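Local coordinates for protein serine protease pet (PDB 4OM9) that acts as a serine protease and autotransporter enterotoxin of enteroaggregative Escherichia coli, probably cutting the host cytoskeletal protein alpha-fodrin, at residues Lys7-Asp12 / Asn552-Lys557; Gly21-Gly26 / Phe40-Leu45. All coordinates share one frame; numbering follows the deposited sequence.

Interaction 1 (Lys7-Asp12 / Asn552-Lys557)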
loop_
_atom_site.group_PDB
_atom_site.type_symbol
_atom_site.label_atom_id
_atom_site.label_comp_id
_atom_site.label_asym_id
_atom_site.label_seq_id
_atom_site.Cartn_x
_atom_site.Cartn_y
_atom_site.Cartn_z
ATOM N N LYS A 7 28.090 -13.019 9.158
ATOM C CA LYS A 7 26.988 -12.544 9.973
ATOM C C LYS A 7 25.842 -12.106 9.076
ATOM O O LYS A 7 24.723 -12.618 9.183
ATOM C CB LYS A 7 27.417 -11.384 10.866
ATOM C CG LYS A 7 28.224 -11.796 12.098
ATOM C CD LYS A 7 29.684 -12.000 11.762
ATOM C CE LYS A 7 30.514 -12.293 13.016
ATOM N NZ LYS A 7 30.506 -11.167 13.996
ATOM N N ALA A 8 26.137 -11.164 8.181
ATOM C CA ALA A 8 25.118 -10.527 7.363
ATOM C C ALA A 8 24.812 -11.352 6.131
ATOM O O ALA A 8 25.653 -12.094 5.647
ATOM C CB ALA A 8 25.565 -9.136 6.960
ATOM N N TRP A 9 23.605 -11.210 5.611
ATOM C CA TRP A 9 23.304 -11.808 4.314
ATOM C C TRP A 9 23.960 -11.027 3.178
ATOM O O TRP A 9 24.119 -9.804 3.245
ATOM C CB TRP A 9 21.806 -11.874 4.079
ATOM C CG TRP A 9 21.175 -13.081 4.606
ATOM C CD1 TRP A 9 20.764 -14.167 3.894
ATOM C CD2 TRP A 9 20.845 -13.342 5.970
ATOM N NE1 TRP A 9 20.210 -15.093 4.733
ATOM C CE2 TRP A 9 20.237 -14.606 6.015
ATOM C CE3 TRP A 9 21.008 -12.624 7.162
ATOM C CZ2 TRP A 9 19.786 -15.178 7.203
ATOM C CZ3 TRP A 9 20.561 -13.185 8.340
ATOM C CH2 TRP A 9 19.963 -14.453 8.355
ATOM N N ALA A 10 24.324 -11.752 2.131
ATOM C CA ALA A 10 24.995 -11.175 0.989
ATOM C C ALA A 10 24.139 -10.053 0.384
ATOM O O ALA A 10 24.644 -8.995 0.016
ATOM C CB ALA A 10 25.295 -12.266 -0.040
ATOM N N ARG A 11 22.832 -10.290 0.339
ATOM C CA ARG A 11 21.879 -9.383 -0.287
ATOM C C ARG A 11 21.762 -8.086 0.518
ATOM O O ARG A 11 21.346 -7.034 -0.006
ATOM C CB ARG A 11 20.522 -10.090 -0.419
ATOM C CG ARG A 11 19.340 -9.211 -0.743
ATOM C CD ARG A 11 18.102 -10.055 -0.954
ATOM N NE ARG A 11 17.124 -9.844 0.102
ATOM C CZ ARG A 11 15.876 -10.304 0.058
ATOM N NH1 ARG A 11 15.462 -10.991 -0.996
ATOM N NH2 ARG A 11 15.038 -10.065 1.055
ATOM N N ASP A 12 22.159 -8.157 1.787
ATOM C CA ASP A 12 22.070 -6.998 2.667
ATOM C C ASP A 12 22.978 -5.835 2.234
ATOM O O ASP A 12 22.570 -4.671 2.286
ATOM C CB ASP A 12 22.394 -7.405 4.105
ATOM C CG ASP A 12 21.313 -8.276 4.717
ATOM O OD1 ASP A 12 20.155 -8.188 4.250
ATOM O OD2 ASP A 12 21.609 -9.030 5.676
ATOM N N ASN A 552 22.116 -21.542 2.626
ATOM C CA ASN A 552 20.978 -22.465 2.667
ATOM C C ASN A 552 20.598 -22.948 4.075
ATOM O O ASN A 552 19.418 -22.964 4.421
ATOM C CB ASN A 552 21.255 -23.677 1.782
ATOM C CG ASN A 552 20.201 -24.769 1.941
ATOM O OD1 ASN A 552 19.017 -24.546 1.681
ATOM N ND2 ASN A 552 20.629 -25.958 2.362
ATOM N N SER A 553 21.591 -23.322 4.882
ATOM C CA SER A 553 21.350 -23.844 6.226
ATOM C C SER A 553 20.619 -22.856 7.110
ATOM O O SER A 553 19.605 -23.201 7.709
ATOM C CB SER A 553 22.672 -24.247 6.897
ATOM O OG SER A 553 23.308 -25.257 6.144
ATOM N N VAL A 554 21.139 -21.635 7.195
ATOM C CA VAL A 554 20.526 -20.608 8.025
ATOM C C VAL A 554 19.168 -20.197 7.459
ATOM O O VAL A 554 18.286 -19.758 8.198
ATOM C CB VAL A 554 21.434 -19.360 8.162
ATOM C CG1 VAL A 554 21.538 -18.597 6.838
ATOM C CG2 VAL A 554 20.917 -18.436 9.259
ATOM N N ASN A 555 18.997 -20.353 6.149
ATOM C CA ASN A 555 17.726 -20.043 5.513
ATOM C C ASN A 555 16.712 -21.157 5.776
ATOM O O ASN A 555 15.525 -20.899 5.923
ATOM C CB ASN A 555 17.901 -19.815 4.001
ATOM C CG ASN A 555 18.377 -18.396 3.656
ATOM O OD1 ASN A 555 18.197 -17.453 4.431
ATOM N ND2 ASN A 555 18.973 -18.247 2.479
ATOM N N GLN A 556 17.180 -22.398 5.845
ATOM C CA GLN A 556 16.283 -23.512 6.153
ATOM C C GLN A 556 15.785 -23.470 7.603
ATOM O O GLN A 556 14.642 -23.821 7.876
ATOM C CB GLN A 556 16.958 -24.862 5.876
ATOM C CG GLN A 556 17.231 -25.171 4.396
ATOM C CD GLN A 556 15.989 -25.152 3.518
ATOM O OE1 GLN A 556 14.862 -25.236 4.003
ATOM N NE2 GLN A 556 16.198 -25.040 2.208
ATOM N N LYS A 557 16.630 -23.028 8.529
ATOM C CA LYS A 557 16.221 -22.963 9.929
ATOM C C LYS A 557 15.304 -21.772 10.231
ATOM O O LYS A 557 14.420 -21.862 11.082
ATOM C CB LYS A 557 17.446 -22.918 10.845
ATOM C CG LYS A 557 17.144 -23.297 12.287
ATOM C CD LYS A 557 18.210 -24.236 12.847
ATOM C CE LYS A 557 18.093 -24.390 14.358
ATOM N NZ LYS A 557 18.411 -23.120 15.076
#
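Val554 brings both of its methyls to the benzene part of the Trp9 indole: CG1 lies 3.9 Å from Trp9 CZ2, and CG2 lies 4.0 Å from the same carbon. A branched apolar residue suits this point, because it offers two methyls to a broad ring without asking for polar partners. One residue on, Asn555 serves the polar edge of the indole. Its CB does not point straight at Trp9, but the amide end comes nearer, and OD1 accepts the hydrogen of Trp9 NE1 at 3.1 Å, with an N-H...O angle of 150°. OD1 meets this N-H at the indole edge, slightly out of the ring plane, and the amide is turned 22° from the indole. The contact ties the N-terminal end of the protease domain to helix 552-558, which belongs to an insertion between strands 514-520 and 576-583 of the right-handed beta-helix. Asn555 fits a buried site because both ends of its amide are used: OD1 is also bonded to Thr560 OG1, and ND2 to Ser564 OG. Lys563 and Lys35 make cation-pi contacts with Trp9. At the start of helix 10-17, Asp12 OD2 accepts from Trp9 N at 3.0 Å, steadying the backbone that carries the indole.

Interaction 2 (Gly21-Gly26 / Phe40-Leu45)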
loop_
_atom_site.group_PDB
_atom_site.type_symbol
_atom_site.label_atom_id
_atom_site.label_comp_id
_atom_site.label_asym_id
_atom_site.label_seq_id
_atom_site.Cartn_x
_atom_site.Cartn_y
_atom_site.Cartn_z
ATOM N N GLY A 21 14.685 -2.692 -0.085
ATOM C CA GLY A 21 14.278 -3.357 1.144
ATOM C C GLY A 21 14.056 -2.419 2.308
ATOM O O GLY A 21 13.206 -1.533 2.220
ATOM N N VAL A 22 14.815 -2.600 3.397
ATOM C CA VAL A 22 14.670 -1.716 4.557
ATOM C C VAL A 22 15.468 -0.432 4.432
ATOM O O VAL A 22 15.384 0.432 5.305
ATOM C CB VAL A 22 15.099 -2.385 5.883
ATOM C CG1 VAL A 22 14.169 -3.592 6.231
ATOM C CG2 VAL A 22 16.591 -2.749 5.862
ATOM N N PHE A 23 16.239 -0.307 3.357
ATOM C CA PHE A 23 17.183 0.794 3.232
ATOM C C PHE A 23 16.686 1.881 2.278
ATOM O O PHE A 23 17.462 2.432 1.484
ATOM C CB PHE A 23 18.537 0.281 2.754
ATOM C CG PHE A 23 19.206 -0.668 3.711
ATOM C CD1 PHE A 23 19.743 -0.208 4.896
ATOM C CD2 PHE A 23 19.325 -2.014 3.401
ATOM C CE1 PHE A 23 20.390 -1.067 5.765
ATOM C CE2 PHE A 23 19.962 -2.870 4.246
ATOM C CZ PHE A 23 20.495 -2.396 5.442
ATOM N N GLN A 24 15.389 2.162 2.349
ATOM C CA GLN A 24 14.807 3.296 1.657
ATOM C C GLN A 24 15.486 4.572 2.112
ATOM O O GLN A 24 15.869 4.687 3.282
ATOM C CB GLN A 24 13.307 3.374 1.917
ATOM C CG GLN A 24 12.600 2.094 1.565
ATOM C CD GLN A 24 12.818 1.731 0.122
ATOM O OE1 GLN A 24 12.640 2.563 -0.757
ATOM N NE2 GLN A 24 13.220 0.491 -0.134
ATOM N N PRO A 25 15.643 5.534 1.185
ATOM C CA PRO A 25 16.283 6.814 1.508
ATOM C C PRO A 25 15.605 7.492 2.693
ATOM O O PRO A 25 14.384 7.627 2.678
ATOM C CB PRO A 25 16.103 7.646 0.220
ATOM C CG PRO A 25 15.894 6.634 -0.869
ATOM C CD PRO A 25 15.154 5.485 -0.205
ATOM N N GLY A 26 16.389 7.897 3.696
ATOM C CA GLY A 26 15.862 8.616 4.837
ATOM C C GLY A 26 15.407 7.725 5.991
ATOM O O GLY A 26 15.020 8.233 7.047
ATOM N N PHE A 40 21.921 -6.659 14.212
ATOM C CA PHE A 40 22.823 -5.532 13.897
ATOM C C PHE A 40 22.115 -4.202 13.667
ATOM O O PHE A 40 21.338 -4.054 12.730
ATOM C CB PHE A 40 23.688 -5.801 12.665
ATOM C CG PHE A 40 24.614 -4.649 12.335
ATOM C CD1 PHE A 40 25.794 -4.466 13.049
ATOM C CD2 PHE A 40 24.295 -3.736 11.341
ATOM C CE1 PHE A 40 26.641 -3.411 12.777
ATOM C CE2 PHE A 40 25.151 -2.666 11.052
ATOM C CZ PHE A 40 26.334 -2.507 11.777
ATOM N N SER A 41 22.436 -3.224 14.504
ATOM C CA SER A 41 21.880 -1.891 14.359
ATOM C C SER A 41 22.825 -0.946 13.626
ATOM O O SER A 41 23.946 -0.691 14.051
ATOM C CB SER A 41 21.526 -1.307 15.726
ATOM O OG SER A 41 20.447 -2.011 16.317
ATOM N N PHE A 42 22.346 -0.428 12.507
ATOM C CA PHE A 42 23.031 0.630 11.801
ATOM C C PHE A 42 22.978 1.901 12.649
ATOM O O PHE A 42 22.170 1.992 13.574
ATOM C CB PHE A 42 22.395 0.814 10.416
ATOM C CG PHE A 42 22.882 -0.184 9.414
ATOM C CD1 PHE A 42 22.337 -1.455 9.366
ATOM C CD2 PHE A 42 23.921 0.137 8.542
ATOM C CE1 PHE A 42 22.810 -2.381 8.460
ATOM C CE2 PHE A 42 24.396 -0.785 7.625
ATOM C CZ PHE A 42 23.847 -2.036 7.575
ATOM N N PRO A 43 23.859 2.875 12.363
ATOM C CA PRO A 43 23.928 4.085 13.191
ATOM C C PRO A 43 22.658 4.933 13.136
ATOM O O PRO A 43 21.900 4.865 12.166
ATOM C CB PRO A 43 25.114 4.846 12.595
ATOM C CG PRO A 43 25.236 4.325 11.212
ATOM C CD PRO A 43 24.878 2.885 11.300
ATOM N N ALA A 44 22.438 5.727 14.180
ATOM C CA ALA A 44 21.250 6.566 14.257
ATOM C C ALA A 44 21.347 7.716 13.274
ATOM O O ALA A 44 21.591 8.859 13.659
ATOM C CB ALA A 44 21.054 7.092 15.670
ATOM N N LEU A 45 21.173 7.394 11.996
ATOM C CA LEU A 45 21.150 8.385 10.923
ATOM C C LEU A 45 20.130 7.945 9.887
ATOM O O LEU A 45 19.782 6.770 9.842
ATOM C CB LEU A 45 22.527 8.525 10.273
ATOM C CG LEU A 45 23.746 8.929 11.110
ATOM C CD1 LEU A 45 24.982 8.849 10.248
ATOM C CD2 LEU A 45 23.604 10.327 11.689
#
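Phe23 and Phe42 both turn CG away from their own carbonyl carbon and beside the backbone N, with chi1 at -63° and -81°, and this brings the two rings together although their CA atoms are 10.4 Å apart. The result is a T-shaped (edge-to-face) stack in the N-terminal part of a PA-clan, trypsin-like protease domain, joining the loop after helix 10-17 to the chain that leaves the small hairpin of strands 31-32 and 40-41. Phe23 supplies the edge, Phe42 the face. Their planes stand 78° apart with centroids at 5.3 Å, and the closest approach is Phe23 CZ to Phe42 CE1 at 3.8 Å. Hydrogens on the Phe23 edge, which carry slight positive charge, thus point at the electron-rich face of Phe42, toward its rim.

The opposite face of Phe42 is taken by Phe40, whose CE2 sits over the ring centre, while Val22 CG2 lies 3.6 Å above the centre of the Phe23 ring. Leu16 of helix 10-17 touches both Phe23 and Phe42, and Phe199 makes a further edge-to-face pair with Phe42. Large apolar rings suit these buried positions, since they fill the core between helix, loop and hairpin without leaving a polar group to satisfy. Within this loop Gly21 has a positive phi, which glycine adopts readily, and Gln24 folds back on it: Gln24 NE2 donates to Gly21 O at 3.1 Å, approaching from above the carbonyl plane.

How the interactions relate
Along the chain the segments come in the order 7-12, 21-26, 40-45 and 552-557, so interaction 2 joins segments only 13 residues apart within the protease domain, whereas interaction 1 spans some 540 residues to reach the insertion on the beta-helix. Their centres are about 19 Å apart, on the same side of the chain's centre. Helix 10-17 connects them: its first turn follows Trp9, and Leu16 near its other end meets the phenylalanines of interaction 2. The two sites also touch directly, with Asp12 O 3.7 Å from Phe23 CE2. Lys35, between strands 31-32 and 40-41, contacts Trp9, so the hairpin too borders both. Interaction 2 packs the N-terminal region against itself, and interaction 1 fastens it to the helical insertion.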